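Local coordinates for putative uncharacterized protein (Dictyostelium purpureum, PDB 4R12), which is nicastrin, a glycosylated membrane component of gamma-secretase, seen here by its extracellular part, that probably supports intramembrane cleavage of proteins such as Notch receptors, at residues A[245-250]-A[449-455]; A[481-487]-A[498-502]; A[239-243]-A[426-431]. All blocks are in the same frame, centred on the assembly; numbering follows the deposited sequence.

Contact 1 of 3, residues A[245-250]-A[449-455]; sequences LSVIKS and TIDKNFI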
loop_
_atom_site.group_PDB
_atom_site.type_symbol
_atom_site.label_atom_id
_atom_site.label_comp_id
_atom_site.label_asym_id
_atom_site.label_seq_id
_atom_site.Cartn_x
_atom_site.Cartn_y
_atom_site.Cartn_z
ATOM N N LEU A 245 -4.676 9.239 9.973
ATOM C CA LEU A 245 -5.963 8.940 10.605
ATOM C C LEU A 245 -5.995 9.443 12.053
ATOM O O LEU A 245 -7.033 9.934 12.512
ATOM C CB LEU A 245 -6.291 7.430 10.556
ATOM C CG LEU A 245 -6.631 6.910 9.151
ATOM C CD1 LEU A 245 -6.608 5.371 9.123
ATOM C CD2 LEU A 245 -8.009 7.419 8.701
ATOM N N SER A 246 -4.872 9.338 12.763
ATOM C CA SER A 246 -4.820 9.769 14.162
ATOM C C SER A 246 -4.820 11.307 14.266
ATOM O O SER A 246 -5.395 11.880 15.198
ATOM C CB SER A 246 -3.598 9.174 14.868
ATOM O OG SER A 246 -3.647 7.749 14.817
ATOM N N VAL A 247 -4.195 11.960 13.294
ATOM C CA VAL A 247 -4.284 13.408 13.147
ATOM C C VAL A 247 -5.742 13.841 12.948
ATOM O O VAL A 247 -6.224 14.769 13.588
ATOM C CB VAL A 247 -3.422 13.898 11.953
ATOM C CG1 VAL A 247 -3.840 15.305 11.510
ATOM C CG2 VAL A 247 -1.930 13.873 12.320
ATOM N N ILE A 248 -6.436 13.156 12.043
ATOM C CA ILE A 248 -7.839 13.444 11.733
ATOM C C ILE A 248 -8.707 13.208 12.979
ATOM O O ILE A 248 -9.534 14.052 13.357
ATOM C CB ILE A 248 -8.316 12.586 10.540
ATOM C CG1 ILE A 248 -7.593 13.045 9.268
ATOM C CG2 ILE A 248 -9.817 12.711 10.342
ATOM C CD1 ILE A 248 -7.741 12.129 8.095
ATOM N N LYS A 249 -8.483 12.095 13.663
ATOM C CA LYS A 249 -9.225 11.851 14.893
ATOM C C LYS A 249 -8.966 12.955 15.934
ATOM O O LYS A 249 -9.884 13.390 16.645
ATOM C CB LYS A 249 -8.869 10.484 15.477
ATOM C CG LYS A 249 -9.637 10.148 16.767
ATOM C CD LYS A 249 -11.102 9.761 16.476
ATOM C CE LYS A 249 -11.826 9.338 17.772
ATOM N NZ LYS A 249 -13.283 9.141 17.546
ATOM N N SER A 250 -7.720 13.413 16.013
ATOM C CA SER A 250 -7.376 14.454 16.978
ATOM C C SER A 250 -8.016 15.786 16.581
ATOM O O SER A 250 -8.513 16.522 17.431
ATOM C CB SER A 250 -5.860 14.591 17.101
ATOM O OG SER A 250 -5.286 13.349 17.487
ATOM N N THR A 449 -5.102 18.281 21.642
ATOM C CA THR A 449 -4.883 17.095 22.464
ATOM C C THR A 449 -4.942 15.884 21.537
ATOM O O THR A 449 -5.966 15.665 20.885
ATOM C CB THR A 449 -5.942 16.962 23.577
ATOM O OG1 THR A 449 -5.864 18.097 24.450
ATOM C CG2 THR A 449 -5.744 15.686 24.392
ATOM N N ILE A 450 -3.858 15.121 21.425
ATOM C CA ILE A 450 -3.932 13.951 20.539
ATOM C C ILE A 450 -4.774 12.851 21.181
ATOM O O ILE A 450 -4.843 12.733 22.396
ATOM C CB ILE A 450 -2.552 13.393 20.165
ATOM C CG1 ILE A 450 -1.792 12.900 21.397
ATOM C CG2 ILE A 450 -1.737 14.464 19.446
ATOM C CD1 ILE A 450 -0.500 12.161 21.043
ATOM N N ASP A 451 -5.428 12.050 20.353
ATOM C CA ASP A 451 -6.284 11.000 20.869
ATOM C C ASP A 451 -5.441 9.739 21.051
ATOM O O ASP A 451 -5.308 8.929 20.136
ATOM C CB ASP A 451 -7.469 10.776 19.925
ATOM C CG ASP A 451 -8.518 9.841 20.505
ATOM O OD1 ASP A 451 -8.161 8.969 21.315
ATOM O OD2 ASP A 451 -9.697 9.973 20.129
ATOM N N LYS A 452 -4.887 9.579 22.249
ATOM C CA LYS A 452 -3.954 8.489 22.515
ATOM C C LYS A 452 -4.659 7.144 22.530
ATOM O O LYS A 452 -4.077 6.153 22.134
ATOM C CB LYS A 452 -3.220 8.715 23.836
ATOM C CG LYS A 452 -2.185 9.843 23.758
ATOM C CD LYS A 452 -1.428 10.005 25.074
ATOM C CE LYS A 452 -0.409 11.150 24.974
ATOM N NZ LYS A 452 0.294 11.367 26.258
ATOM N N ASN A 453 -5.911 7.114 22.984
ATOM C CA ASN A 453 -6.659 5.853 22.990
ATOM C C ASN A 453 -6.776 5.319 21.561
ATOM O O ASN A 453 -6.541 4.141 21.298
ATOM C CB ASN A 453 -8.054 6.034 23.610
ATOM C CG ASN A 453 -8.817 4.707 23.737
ATOM O OD1 ASN A 453 -8.596 3.942 24.679
ATOM N ND2 ASN A 453 -9.708 4.439 22.791
ATOM N N PHE A 454 -7.128 6.202 20.636
ATOM C CA PHE A 454 -7.241 5.852 19.224
ATOM C C PHE A 454 -5.889 5.425 18.607
ATOM O O PHE A 454 -5.805 4.407 17.894
ATOM C CB PHE A 454 -7.831 7.045 18.461
ATOM C CG PHE A 454 -8.014 6.814 16.991
ATOM C CD1 PHE A 454 -9.192 6.263 16.504
ATOM C CD2 PHE A 454 -7.020 7.188 16.082
ATOM C CE1 PHE A 454 -9.368 6.068 15.144
ATOM C CE2 PHE A 454 -7.192 6.993 14.726
ATOM C CZ PHE A 454 -8.369 6.442 14.250
ATOM N N ILE A 455 -4.843 6.198 18.878
ATOM C CA ILE A 455 -3.484 5.875 18.402
ATOM C C ILE A 455 -3.079 4.463 18.856
ATOM O O ILE A 455 -2.611 3.638 18.057
ATOM C CB ILE A 455 -2.429 6.936 18.918
ATOM C CG1 ILE A 455 -2.639 8.293 18.226
ATOM C CG2 ILE A 455 -0.996 6.448 18.695
ATOM C CD1 ILE A 455 -1.911 9.487 18.914
HETATM O O HOH W 1 -7.574 17.261 19.985
#
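Lys249 and Phe454 pack against each other, and beside them Ser250 meets Asp451, where the N-cap of helix 452-463 comes up against helix 234-252 of the nicastrin large lobe, a domain related to the zinc exopeptidases. The tight part is built round the Phe454 ring. Lys249 CB lies over one face, 3.9 Å from the ring centroid, in a CH-pi contact. At the ring edge, near its plane, Ser246 OG sits 3.6 Å from Phe454 CE2, while its hydroxyl is hydrogen-bonded to Val242 O one turn back in its own helix. Ile455 CG1 closes on Ser246 CB, and Ile512 of helix 500-512 touches both Lys249 and Phe454. Ser250 OG has two partners that fix its rotation: it donates to Ser246 O (2.7 Å) and accepts from Asp451 N at 3.1 Å, with an N-H...O angle of 154°. Ser246 O is thereby gripped twice, by Ser250 OG and Ser250 N from opposite faces of its plane. Toward solvent the charges are loosely matched. The Lys249 chain bends at chi2 (75°) and its CE touches Asp451 OD2 (3.2 Å), yet Lys249 NZ stays 4.5 Å from Asp451 OD2, beyond a salt bridge, so any attraction between the two is probably modest. Thr449 is exposed here, and a water donates to Ser250 O nearby. Asp451 caps the helix: its OD1 accepts from Phe454 N at 3.0 Å, the N-H lying above the carboxylate plane.

Contact 2 of 3, residues A[481-487]-A[498-502]; sequences VPNFYSS and SPYET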
loop_
_atom_site.group_PDB
_atom_site.type_symbol
_atom_site.label_atom_id
_atom_site.label_comp_id
_atom_site.label_asym_id
_atom_site.label_seq_id
_atom_site.Cartn_x
_atom_site.Cartn_y
_atom_site.Cartn_z
ATOM N N VAL A 481 -2.909 -10.540 9.112
ATOM C CA VAL A 481 -1.723 -9.724 8.830
ATOM C C VAL A 481 -2.179 -8.514 8.047
ATOM O O VAL A 481 -2.790 -8.665 6.996
ATOM C CB VAL A 481 -0.650 -10.481 8.018
ATOM C CG1 VAL A 481 0.537 -9.535 7.702
ATOM C CG2 VAL A 481 -0.180 -11.712 8.769
ATOM N N PRO A 482 -1.902 -7.300 8.553
ATOM C CA PRO A 482 -2.286 -6.141 7.744
ATOM C C PRO A 482 -1.570 -6.200 6.398
ATOM O O PRO A 482 -0.359 -6.422 6.386
ATOM C CB PRO A 482 -1.791 -4.934 8.557
ATOM C CG PRO A 482 -1.453 -5.477 9.928
ATOM C CD PRO A 482 -1.138 -6.928 9.755
ATOM N N ASN A 483 -2.292 -6.060 5.296
ATOM C CA ASN A 483 -1.630 -6.018 3.998
ATOM C C ASN A 483 -2.331 -5.027 3.083
ATOM O O ASN A 483 -3.534 -5.109 2.884
ATOM C CB ASN A 483 -1.565 -7.416 3.361
ATOM C CG ASN A 483 -2.941 -8.054 3.157
ATOM O OD1 ASN A 483 -3.382 -8.245 2.018
ATOM N ND2 ASN A 483 -3.598 -8.436 4.255
ATOM N N PHE A 484 -1.572 -4.075 2.550
ATOM C CA PHE A 484 -2.159 -2.937 1.839
ATOM C C PHE A 484 -1.827 -2.919 0.344
ATOM O O PHE A 484 -1.975 -1.893 -0.324
ATOM C CB PHE A 484 -1.701 -1.625 2.507
ATOM C CG PHE A 484 -2.172 -1.501 3.936
ATOM C CD1 PHE A 484 -3.439 -1.004 4.214
ATOM C CD2 PHE A 484 -1.369 -1.909 4.992
ATOM C CE1 PHE A 484 -3.900 -0.903 5.530
ATOM C CE2 PHE A 484 -1.828 -1.809 6.310
ATOM C CZ PHE A 484 -3.097 -1.303 6.565
ATOM N N TYR A 485 -1.403 -4.058 -0.189
ATOM C CA TYR A 485 -1.292 -4.169 -1.645
ATOM C C TYR A 485 -2.679 -3.886 -2.224
ATOM O O TYR A 485 -3.679 -4.374 -1.707
ATOM C CB TYR A 485 -0.783 -5.552 -2.045
ATOM C CG TYR A 485 -1.008 -5.881 -3.504
ATOM C CD1 TYR A 485 -0.464 -5.089 -4.505
ATOM C CD2 TYR A 485 -1.739 -7.008 -3.873
ATOM C CE1 TYR A 485 -0.657 -5.402 -5.851
ATOM C CE2 TYR A 485 -1.938 -7.333 -5.214
ATOM C CZ TYR A 485 -1.397 -6.518 -6.193
ATOM O OH TYR A 485 -1.581 -6.823 -7.515
ATOM N N SER A 486 -2.747 -3.061 -3.266
ATOM C CA SER A 486 -4.028 -2.603 -3.794
ATOM C C SER A 486 -4.899 -3.728 -4.359
ATOM O O SER A 486 -6.122 -3.605 -4.401
ATOM C CB SER A 486 -3.800 -1.554 -4.897
ATOM O OG SER A 486 -3.193 -2.156 -6.026
ATOM N N SER A 487 -4.258 -4.808 -4.798
ATOM C CA SER A 487 -4.947 -5.884 -5.522
ATOM C C SER A 487 -5.564 -5.317 -6.807
ATOM O O SER A 487 -5.036 -4.349 -7.383
ATOM C CB SER A 487 -6.005 -6.572 -4.625
ATOM O OG SER A 487 -6.603 -7.672 -5.272
ATOM N N SER A 498 -12.807 -4.120 -3.657
ATOM C CA SER A 498 -11.891 -3.589 -2.649
ATOM C C SER A 498 -11.611 -4.604 -1.547
ATOM O O SER A 498 -12.537 -5.220 -1.012
ATOM C CB SER A 498 -12.451 -2.301 -2.021
ATOM O OG SER A 498 -12.316 -1.192 -2.894
ATOM N N PRO A 499 -10.332 -4.757 -1.181
ATOM C CA PRO A 499 -9.973 -5.611 -0.045
ATOM C C PRO A 499 -10.429 -5.007 1.282
ATOM O O PRO A 499 -10.799 -3.833 1.345
ATOM C CB PRO A 499 -8.441 -5.680 -0.104
ATOM C CG PRO A 499 -8.050 -5.037 -1.449
ATOM C CD PRO A 499 -9.159 -4.112 -1.794
ATOM N N TYR A 500 -10.367 -5.822 2.327
ATOM C CA TYR A 500 -10.793 -5.439 3.668
ATOM C C TYR A 500 -10.137 -4.145 4.107
ATOM O O TYR A 500 -10.797 -3.266 4.652
ATOM C CB TYR A 500 -10.459 -6.554 4.658
ATOM C CG TYR A 500 -10.917 -6.273 6.076
ATOM C CD1 TYR A 500 -12.217 -6.560 6.473
ATOM C CD2 TYR A 500 -10.046 -5.727 7.014
ATOM C CE1 TYR A 500 -12.652 -6.300 7.775
ATOM C CE2 TYR A 500 -10.462 -5.474 8.318
ATOM C CZ TYR A 500 -11.770 -5.759 8.691
ATOM O OH TYR A 500 -12.196 -5.507 9.987
ATOM N N GLU A 501 -8.834 -4.041 3.852
ATOM C CA GLU A 501 -8.054 -2.885 4.278
ATOM C C GLU A 501 -8.594 -1.557 3.743
ATOM O O GLU A 501 -8.651 -0.579 4.487
ATOM C CB GLU A 501 -6.590 -3.055 3.860
ATOM C CG GLU A 501 -5.763 -3.892 4.823
ATOM C CD GLU A 501 -6.007 -5.393 4.696
ATOM O OE1 GLU A 501 -5.516 -6.136 5.582
ATOM O OE2 GLU A 501 -6.672 -5.826 3.727
ATOM N N THR A 502 -8.985 -1.519 2.470
ATOM C CA THR A 502 -9.584 -0.320 1.892
ATOM C C THR A 502 -10.959 -0.009 2.486
ATOM O O THR A 502 -11.246 1.133 2.825
ATOM C CB THR A 502 -9.721 -0.441 0.353
ATOM O OG1 THR A 502 -8.418 -0.485 -0.228
ATOM C CG2 THR A 502 -10.447 0.759 -0.230
HETATM O O HOH W 2 -6.308 -8.540 5.556
HETATM O O HOH W 3 -6.659 -8.064 2.251
#
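Glu501 bends back at chi2 (77°), its CG anti to its own carbonyl carbon, and this hook lays its carboxylate against Asn483, whose CG is wedged between the backbone N and the carbonyl carbon (chi1 59°). The site is the first turn of helix 500-512, which begins right after Pro499 at the N-cap and receives the irregular chain 481-487 alongside. Glu501 OE1 accepts from Asn483 N at 3.2 Å, an almost straight bond (171°) that arrives from well above the carboxylate plane. Nearer the backbone, Glu501 CG stands over one face of the Phe484 ring, 4.0 Å from its centroid, in a CH-pi contact, with ring and carboxylate planes steeply inclined. Phe462 of helix 452-463 also meets that ring, edge-to-face. The polar end of Glu501 is less neatly matched: Asn483 O lies 3.3 Å from Glu501 OE2, two acceptors side by side, and a water lies 2.7 Å from Glu501 OE2. With an alanine in place of Glu501, Asn483 N would probably lose its acceptor and the covered face of Phe484 its methylene neighbour. At the other end the contact is purely van der Waals, Pro499 CG resting 3.8 Å from Ser486 O and near Ser487 CB. The Tyr485 hydroxyl is hydrogen-bonded to Glu574. The Asn483 amide is held within its own segment, where ND2 donates to Val481 O at 2.9 Å, the acceptor lying close to the amide plane.

Contact 3 of 3, residues A[239-243]-A[426-431]; sequences FATVT and TLNDIV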
loop_
_atom_site.group_PDB
_atom_site.type_symbol
_atom_site.label_atom_id
_atom_site.label_comp_id
_atom_site.label_asym_id
_atom_site.label_seq_id
_atom_site.Cartn_x
_atom_site.Cartn_y
_atom_site.Cartn_z
ATOM N N PHE A 239 2.702 3.319 8.592
ATOM C CA PHE A 239 2.978 4.225 9.715
ATOM C C PHE A 239 2.316 5.582 9.438
ATOM O O PHE A 239 1.583 6.103 10.296
ATOM C CB PHE A 239 4.490 4.373 9.963
ATOM C CG PHE A 239 4.858 5.201 11.187
ATOM C CD1 PHE A 239 4.797 6.592 11.161
ATOM C CD2 PHE A 239 5.343 4.584 12.334
ATOM C CE1 PHE A 239 5.169 7.345 12.273
ATOM C CE2 PHE A 239 5.725 5.340 13.440
ATOM C CZ PHE A 239 5.635 6.715 13.412
ATOM N N ALA A 240 2.551 6.144 8.247
ATOM C CA ALA A 240 1.905 7.391 7.847
ATOM C C ALA A 240 0.375 7.285 7.798
ATOM O O ALA A 240 -0.330 8.217 8.193
ATOM C CB ALA A 240 2.447 7.876 6.469
ATOM N N THR A 241 -0.143 6.155 7.326
ATOM C CA THR A 241 -1.595 5.973 7.327
ATOM C C THR A 241 -2.179 6.078 8.745
ATOM O O THR A 241 -3.179 6.767 8.966
ATOM C CB THR A 241 -1.983 4.624 6.706
ATOM O OG1 THR A 241 -1.450 4.558 5.374
ATOM C CG2 THR A 241 -3.507 4.473 6.665
ATOM N N VAL A 242 -1.544 5.409 9.703
ATOM C CA VAL A 242 -1.956 5.508 11.106
ATOM C C VAL A 242 -1.856 6.944 11.607
ATOM O O VAL A 242 -2.751 7.464 12.314
ATOM C CB VAL A 242 -1.084 4.597 11.997
ATOM C CG1 VAL A 242 -1.343 4.867 13.472
ATOM C CG2 VAL A 242 -1.358 3.135 11.674
ATOM N N THR A 243 -0.745 7.577 11.249
ATOM C CA THR A 243 -0.486 8.962 11.630
ATOM C C THR A 243 -1.602 9.879 11.165
ATOM O O THR A 243 -2.201 10.601 11.972
ATOM C CB THR A 243 0.852 9.462 11.035
ATOM O OG1 THR A 243 1.938 8.688 11.560
ATOM C CG2 THR A 243 1.070 10.944 11.389
ATOM N N THR A 426 8.003 7.606 18.239
ATOM C CA THR A 426 7.887 8.936 17.619
ATOM C C THR A 426 6.457 9.283 17.204
ATOM O O THR A 426 6.183 10.427 16.840
ATOM C CB THR A 426 8.785 9.086 16.347
ATOM O OG1 THR A 426 8.368 8.150 15.341
ATOM C CG2 THR A 426 10.269 8.876 16.668
ATOM N N LEU A 427 5.547 8.313 17.249
ATOM C CA LEU A 427 4.220 8.513 16.678
ATOM C C LEU A 427 3.414 9.643 17.350
ATOM O O LEU A 427 2.840 10.488 16.660
ATOM C CB LEU A 427 3.424 7.195 16.728
ATOM C CG LEU A 427 2.020 7.208 16.147
ATOM C CD1 LEU A 427 2.028 7.698 14.712
ATOM C CD2 LEU A 427 1.460 5.771 16.221
ATOM N N ASN A 428 3.378 9.671 18.680
ATOM C CA ASN A 428 2.623 10.709 19.386
ATOM C C ASN A 428 3.082 12.124 18.995
ATOM O O ASN A 428 2.264 12.989 18.660
ATOM C CB ASN A 428 2.757 10.523 20.897
ATOM C CG ASN A 428 1.924 9.348 21.429
ATOM O OD1 ASN A 428 1.214 8.675 20.684
ATOM N ND2 ASN A 428 2.013 9.110 22.735
ATOM N N ASP A 429 4.395 12.329 19.029
ATOM C CA ASP A 429 5.000 13.599 18.625
ATOM C C ASP A 429 4.636 13.979 17.193
ATOM O O ASP A 429 4.242 15.120 16.936
ATOM C CB ASP A 429 6.523 13.543 18.792
ATOM C CG ASP A 429 6.962 13.881 20.214
ATOM O OD1 ASP A 429 6.113 14.366 20.987
ATOM O OD2 ASP A 429 8.149 13.685 20.546
ATOM N N ILE A 430 4.747 13.030 16.259
ATOM C CA ILE A 430 4.424 13.326 14.872
ATOM C C ILE A 430 2.930 13.672 14.717
ATOM O O ILE A 430 2.585 14.641 14.019
ATOM C CB ILE A 430 4.838 12.143 13.952
ATOM C CG1 ILE A 430 6.372 12.022 13.952
ATOM C CG2 ILE A 430 4.317 12.342 12.525
ATOM C CD1 ILE A 430 6.926 10.772 13.233
ATOM N N VAL A 431 2.045 12.917 15.382
ATOM C CA VAL A 431 0.619 13.239 15.319
ATOM C C VAL A 431 0.347 14.628 15.916
ATOM O O VAL A 431 -0.383 15.442 15.327
ATOM C CB VAL A 431 -0.247 12.191 16.047
ATOM C CG1 VAL A 431 -1.724 12.608 16.046
ATOM C CG2 VAL A 431 -0.081 10.822 15.378
#
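Phe239 reaches across from helix 234-252 to the start of helix 427-441, its CG anti to the backbone N (chi1 -175°), and three side chains of 426-431 gather obliquely about its ring. Phe239 CZ lies 4.0 Å from Leu427 CD1, Phe239 CE1 is equally near Ile430 CD1, and Thr426 OG1, which is bonded to Leu423 O, approaches CZ. The axes of 239-243 and 427-431, both in the large lobe, cross at -55° and come within 10.5 Å. Next, Val242 presents CG1 to the other branch of the same leucine, CD2, at 4.0 Å; Phe462 also covers Val242. Leu427 is thus spread between two residues of the facing helix, and Thr243 brings a third: its OG1 lies 3.3 Å from Leu427 CD1. The methyl of Thr243 packs on Ile430, CG2 standing 3.7 Å from Ile430 CG2, with Val431 CG2 a little farther off. No hydrogen bond joins 239-243 to 426-431. The one hydroxyl that Thr243 brings into this buried, oily seam is spent on its own helix, where OG1 donates to Phe239 O at 2.9 Å, which implies that here the contact rests mainly on close packing of apolar groups.

From the N terminus, helix 234-252 supplies first 239-243 and then 245-250. The chain runs on through most of the large lobe until helix 427-441 closes contact 3, and helix 452-463, next in the chain, closes contact 1. Their segments alternate, so these two loops cross. They also touch: Ile455 CG2 lies 3.6 Å from Leu427 CD2, which makes the three helices one packed cluster. Contact 2 opens after both have closed and spans a short excursion between 481-487 and helix 500-512. It stands apart, about 22 Å from contact 1 and 20 Å from contact 3 between centres, but Phe462 touches Val242 and Phe484 alike.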